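PDB 2V1O: cytosolic acyl coenzyme A thioester hydrolase from Mus musculus, which hydrolyses long-chain fatty acyl-CoAs, palmitoyl-CoA preferred, to free fatty acid and coenzyme A, the present chain being its N-terminal hotdog domain. Local coordinates for residues T35-V47 and V116-L128. Sequence-based numbering, arbitrary orientation.
Sequences TRHCNSQNGERCV and VDKVLEVPPIVYL
The imidazole of His-37 turns its edge to residues 122-125: methyl CG1 of Val-122 and the carbonyl oxygen of Pro-124 lie near the ring plane, whereas CG2 of Ile-125 approaches obliquely. With CG anti to the backbone N, chi1 180° carries the ring from the last helical turn to residues 122-125. Pro-123 is the most covered residue here: its CG lies 3.5 Å from His-37 O, its CD meets Cys-38 CA, and its CB is 3.8 Å from CG of Gln-41, whose chain bends at chi2 and runs past the proline in the opposite direction. In the hotdog fold an antiparallel sheet wraps a long central helix; loop 39-45, with its type I turn from Asn-39 to Asn-42, joins helix 19-38 to strand 46-57, outermost of the sheet within this chain. The segment 116-128, leading from strand 98-112 to helix 130-146, passes alongside, Cys-38 opposite Val-122 and Glu-44 opposite Leu-120 by nearest CA atoms; its Val-119 touches bound coenzyme A, although the contact lies away from the annotated active site. A water bridges the two segments, donating to Cys-38 O and to Glu-121 O, the latter at 2.7 Å. The amide of Asn-39 links helix end to strand start: ND2 donates to Cys-46 O nearly straight (173°) and also to Thr-35 O, while OD1 accepts Cys-46 N on an in-plane lone pair. Leu-120 packs its CD1 tightly against Cys-46 CB (3.4 Å) and equally near Glu-44 O. The Glu-44 side chain crosses the leucine at about a right angle, OE1 3.7 Å from CD2; OE1 also takes Lys-118 NZ at 2.8 Å on its syn lone pair in a salt bridge, and OE2 is held by Ser-112 and Asn-115, so both carboxylate oxygens are engaged.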
loop_
_atom_site.group_PDB
_atom_site.type_symbol
_atom_site.label_atom_id
_atom_site.label_comp_id
_atom_site.label_asym_id
_atom_site.label_seq_id
_atom_site.Cartn_x
_atom_site.Cartn_y
_atom_site.Cartn_z
ATOM N N THR A 35 -14.485 1.450 -19.306
ATOM C CA THR A 35 -14.968 0.072 -19.120
ATOM C C THR A 35 -16.498 0.031 -19.004
ATOM O O THR A 35 -17.146 -0.767 -19.680
ATOM C CB THR A 35 -14.298 -0.611 -17.908
ATOM O OG1 THR A 35 -12.893 -0.756 -18.167
ATOM C CG2 THR A 35 -14.914 -1.984 -17.640
ATOM N N ARG A 36 -17.077 0.902 -18.173
ATOM C CA ARG A 36 -18.533 0.965 -18.035
ATOM C C ARG A 36 -19.188 1.205 -19.397
ATOM O O ARG A 36 -20.121 0.494 -19.802
ATOM C CB ARG A 36 -18.939 2.081 -17.066
ATOM C CG ARG A 36 -20.449 2.105 -16.795
ATOM C CD ARG A 36 -20.905 3.425 -16.208
ATOM N NE ARG A 36 -20.419 3.647 -14.850
ATOM C CZ ARG A 36 -19.461 4.512 -14.511
ATOM N NH1 ARG A 36 -18.853 5.244 -15.437
ATOM N NH2 ARG A 36 -19.105 4.638 -13.235
ATOM N N HIS A 37 -18.672 2.193 -20.120
ATOM C CA HIS A 37 -19.221 2.496 -21.422
ATOM C C HIS A 37 -19.125 1.339 -22.413
ATOM O O HIS A 37 -20.077 1.066 -23.153
ATOM C CB HIS A 37 -18.584 3.727 -22.039
ATOM C CG HIS A 37 -19.151 4.029 -23.380
ATOM N ND1 HIS A 37 -18.503 3.697 -24.551
ATOM C CD2 HIS A 37 -20.366 4.503 -23.740
ATOM C CE1 HIS A 37 -19.273 4.015 -25.576
ATOM N NE2 HIS A 37 -20.407 4.505 -25.112
ATOM N N CYS A 38 -17.973 0.672 -22.439
ATOM C CA CYS A 38 -17.748 -0.403 -23.407
ATOM C C CYS A 38 -18.596 -1.660 -23.156
ATOM O O CYS A 38 -18.762 -2.499 -24.055
ATOM C CB CYS A 38 -16.256 -0.727 -23.506
ATOM S SG CYS A 38 -15.349 0.586 -24.347
ATOM N N ASN A 39 -19.142 -1.760 -21.946
ATOM C CA ASN A 39 -20.085 -2.822 -21.584
ATOM C C ASN A 39 -21.557 -2.372 -21.523
ATOM O O ASN A 39 -22.448 -3.165 -21.175
ATOM C CB ASN A 39 -19.668 -3.441 -20.246
ATOM C CG ASN A 39 -18.366 -4.207 -20.350
ATOM O OD1 ASN A 39 -18.321 -5.313 -20.897
ATOM N ND2 ASN A 39 -17.300 -3.623 -19.830
ATOM N N SER A 40 -21.807 -1.116 -21.890
ATOM C CA SER A 40 -23.111 -0.468 -21.669
ATOM C C SER A 40 -24.234 -0.990 -22.580
ATOM O O SER A 40 -25.414 -0.710 -22.350
ATOM C CB SER A 40 -22.983 1.051 -21.812
ATOM O OG SER A 40 -22.800 1.419 -23.175
ATOM N N GLN A 41 -23.875 -1.739 -23.615
ATOM C CA GLN A 41 -24.897 -2.321 -24.486
ATOM C C GLN A 41 -24.895 -3.840 -24.400
ATOM O O GLN A 41 -25.488 -4.526 -25.235
ATOM C CB GLN A 41 -24.743 -1.816 -25.924
ATOM C CG GLN A 41 -25.006 -0.310 -26.069
ATOM C CD GLN A 41 -26.421 0.103 -25.646
ATOM O OE1 GLN A 41 -26.600 1.029 -24.847
ATOM N NE2 GLN A 41 -27.424 -0.584 -26.177
ATOM N N ASN A 42 -24.242 -4.344 -23.353
ATOM C CA ASN A 42 -24.119 -5.774 -23.076
ATOM C C ASN A 42 -23.568 -6.578 -24.249
ATOM O O ASN A 42 -24.063 -7.664 -24.577
ATOM C CB ASN A 42 -25.439 -6.358 -22.546
ATOM C CG ASN A 42 -25.832 -5.784 -21.193
ATOM O OD1 ASN A 42 -24.975 -5.427 -20.371
ATOM N ND2 ASN A 42 -27.137 -5.690 -20.954
ATOM N N GLY A 43 -22.529 -6.034 -24.876
ATOM C CA GLY A 43 -21.742 -6.781 -25.849
ATOM C C GLY A 43 -20.837 -7.761 -25.119
ATOM O O GLY A 43 -20.987 -7.985 -23.915
ATOM N N GLU A 44 -19.895 -8.349 -25.850
ATOM C CA GLU A 44 -18.900 -9.233 -25.251
ATOM C C GLU A 44 -18.238 -8.523 -24.062
ATOM O O GLU A 44 -17.824 -7.366 -24.184
ATOM C CB GLU A 44 -17.866 -9.626 -26.314
ATOM C CG GLU A 44 -16.840 -10.639 -25.863
ATOM C CD GLU A 44 -16.033 -11.208 -27.028
ATOM O OE1 GLU A 44 -16.492 -11.114 -28.187
ATOM O OE2 GLU A 44 -14.933 -11.749 -26.784
ATOM N N ARG A 45 -18.185 -9.201 -22.911
ATOM C CA ARG A 45 -17.621 -8.616 -21.693
ATOM C C ARG A 45 -16.167 -8.245 -21.919
ATOM O O ARG A 45 -15.387 -9.018 -22.482
ATOM C CB ARG A 45 -17.761 -9.552 -20.484
ATOM C CG ARG A 45 -19.199 -9.909 -20.116
ATOM C CD ARG A 45 -20.107 -8.692 -19.998
ATOM N NE ARG A 45 -21.332 -9.000 -19.258
ATOM C CZ ARG A 45 -22.472 -8.321 -19.356
ATOM N NH1 ARG A 45 -22.572 -7.284 -20.177
ATOM N NH2 ARG A 45 -23.524 -8.689 -18.632
ATOM N N CYS A 46 -15.820 -7.037 -21.497
ATOM C CA CYS A 46 -14.508 -6.491 -21.793
ATOM C C CYS A 46 -14.013 -5.562 -20.703
ATOM O O CYS A 46 -14.778 -5.144 -19.813
ATOM C CB CYS A 46 -14.556 -5.748 -23.127
ATOM S SG CYS A 46 -15.676 -4.340 -23.135
ATOM N N VAL A 47 -12.718 -5.256 -20.771
ATOM C CA VAL A 47 -12.127 -4.223 -19.929
ATOM C C VAL A 47 -11.360 -3.267 -20.832
ATOM O O VAL A 47 -10.658 -3.690 -21.753
ATOM C CB VAL A 47 -11.198 -4.816 -18.852
ATOM C CG1 VAL A 47 -10.485 -3.710 -18.091
ATOM C CG2 VAL A 47 -12.001 -5.674 -17.887
ATOM N N VAL A 116 -8.255 -13.305 -25.401
ATOM C CA VAL A 116 -7.163 -12.399 -25.028
ATOM C C VAL A 116 -6.681 -11.520 -26.184
ATOM O O VAL A 116 -6.430 -11.997 -27.303
ATOM C CB VAL A 116 -5.965 -13.089 -24.280
ATOM C CG1 VAL A 116 -6.427 -14.301 -23.451
ATOM C CG2 VAL A 116 -4.831 -13.438 -25.222
ATOM N N ASP A 117 -6.574 -10.228 -25.880
ATOM C CA ASP A 117 -6.190 -9.185 -26.834
ATOM C C ASP A 117 -7.170 -9.001 -28.004
ATOM O O ASP A 117 -6.825 -8.373 -29.007
ATOM C CB ASP A 117 -4.747 -9.384 -27.334
ATOM C CG ASP A 117 -3.703 -9.167 -26.241
ATOM O OD1 ASP A 117 -3.930 -8.333 -25.337
ATOM O OD2 ASP A 117 -2.642 -9.828 -26.295
ATOM N N LYS A 118 -8.389 -9.531 -27.870
ATOM C CA LYS A 118 -9.440 -9.279 -28.857
ATOM C C LYS A 118 -10.017 -7.886 -28.654
ATOM O O LYS A 118 -10.620 -7.600 -27.620
ATOM C CB LYS A 118 -10.570 -10.311 -28.789
ATOM C CG LYS A 118 -11.600 -10.133 -29.903
ATOM C CD LYS A 118 -12.871 -10.930 -29.654
ATOM C CE LYS A 118 -13.832 -10.804 -30.829
ATOM N NZ LYS A 118 -15.105 -11.535 -30.578
ATOM N N VAL A 119 -9.833 -7.041 -29.662
ATOM C CA VAL A 119 -10.339 -5.669 -29.659
ATOM C C VAL A 119 -11.821 -5.684 -30.045
ATOM O O VAL A 119 -12.212 -6.313 -31.046
ATOM C CB VAL A 119 -9.535 -4.794 -30.654
ATOM C CG1 VAL A 119 -10.202 -3.430 -30.870
ATOM C CG2 VAL A 119 -8.094 -4.631 -30.186
ATOM N N LEU A 120 -12.636 -4.993 -29.257
ATOM C CA LEU A 120 -14.078 -4.983 -29.480
ATOM C C LEU A 120 -14.584 -3.651 -30.017
ATOM O O LEU A 120 -13.916 -2.620 -29.893
ATOM C CB LEU A 120 -14.822 -5.339 -28.190
ATOM C CG LEU A 120 -14.476 -6.689 -27.553
ATOM C CD1 LEU A 120 -15.269 -6.855 -26.293
ATOM C CD2 LEU A 120 -14.743 -7.846 -28.519
ATOM N N GLU A 121 -15.764 -3.693 -30.629
ATOM C CA GLU A 121 -16.450 -2.490 -31.078
ATOM C C GLU A 121 -17.004 -1.715 -29.882
ATOM O O GLU A 121 -17.573 -2.298 -28.946
ATOM C CB GLU A 121 -17.567 -2.839 -32.066
ATOM C CG GLU A 121 -17.041 -3.334 -33.415
ATOM C CD GLU A 121 -18.136 -3.757 -34.391
ATOM O OE1 GLU A 121 -19.336 -3.700 -34.038
ATOM O OE2 GLU A 121 -17.787 -4.157 -35.521
ATOM N N VAL A 122 -16.812 -0.401 -29.918
ATOM C CA VAL A 122 -17.271 0.501 -28.861
ATOM C C VAL A 122 -18.692 0.993 -29.197
ATOM O O VAL A 122 -18.947 1.399 -30.327
ATOM C CB VAL A 122 -16.320 1.715 -28.733
ATOM C CG1 VAL A 122 -16.879 2.755 -27.777
ATOM C CG2 VAL A 122 -14.936 1.271 -28.255
ATOM N N PRO A 123 -19.623 0.940 -28.220
ATOM C CA PRO A 123 -20.945 1.539 -28.462
ATOM C C PRO A 123 -20.841 3.052 -28.734
ATOM O O PRO A 123 -20.036 3.730 -28.112
ATOM C CB PRO A 123 -21.706 1.288 -27.148
ATOM C CG PRO A 123 -20.940 0.233 -26.424
ATOM C CD PRO A 123 -19.519 0.322 -26.883
ATOM N N PRO A 124 -21.609 3.571 -29.707
ATOM C CA PRO A 124 -21.621 5.029 -29.877
ATOM C C PRO A 124 -22.136 5.783 -28.641
ATOM O O PRO A 124 -23.007 5.281 -27.930
ATOM C CB PRO A 124 -22.555 5.233 -31.076
ATOM C CG PRO A 124 -22.481 3.934 -31.824
ATOM C CD PRO A 124 -22.416 2.894 -30.732
ATOM N N ILE A 125 -21.574 6.961 -28.375
ATOM C CA ILE A 125 -22.103 7.855 -27.337
ATOM C C ILE A 125 -23.103 8.852 -27.905
ATOM O O ILE A 125 -23.130 9.098 -29.108
ATOM C CB ILE A 125 -20.993 8.645 -26.585
ATOM C CG1 ILE A 125 -20.082 9.413 -27.559
ATOM C CG2 ILE A 125 -20.219 7.723 -25.666
ATOM C CD1 ILE A 125 -19.313 10.575 -26.908
ATOM N N VAL A 126 -23.930 9.423 -27.035
ATOM C CA VAL A 126 -24.809 10.508 -27.447
ATOM C C VAL A 126 -24.054 11.840 -27.344
ATOM O O VAL A 126 -23.329 12.085 -26.374
ATOM C CB VAL A 126 -26.175 10.512 -26.677
ATOM C CG1 VAL A 126 -26.015 10.915 -25.213
ATOM C CG2 VAL A 126 -27.190 11.413 -27.378
ATOM N N TYR A 127 -24.182 12.660 -28.383
ATOM C CA TYR A 127 -23.680 14.037 -28.363
ATOM C C TYR A 127 -24.863 14.986 -28.241
ATOM O O TYR A 127 -25.907 14.754 -28.849
ATOM C CB TYR A 127 -22.885 14.350 -29.639
ATOM C CG TYR A 127 -21.700 13.431 -29.848
ATOM C CD1 TYR A 127 -20.462 13.727 -29.282
ATOM C CD2 TYR A 127 -21.823 12.263 -30.609
ATOM C CE1 TYR A 127 -19.368 12.884 -29.464
ATOM C CE2 TYR A 127 -20.737 11.410 -30.800
ATOM C CZ TYR A 127 -19.510 11.731 -30.220
ATOM O OH TYR A 127 -18.429 10.897 -30.391
ATOM N N LEU A 128 -24.698 16.045 -27.449
ATOM C CA LEU A 128 -25.709 17.098 -27.344
ATOM C C LEU A 128 -25.752 17.943 -28.622
ATOM O O LEU A 128 -26.819 18.381 -29.055
ATOM C CB LEU A 128 -25.449 17.998 -26.126
ATOM C CG LEU A 128 -25.469 17.466 -24.681
ATOM C CD1 LEU A 128 -26.570 16.430 -24.436
ATOM C CD2 LEU A 128 -24.102 16.923 -24.255
HETATM O O HOH W 1 -16.900 -2.027 -26.335
#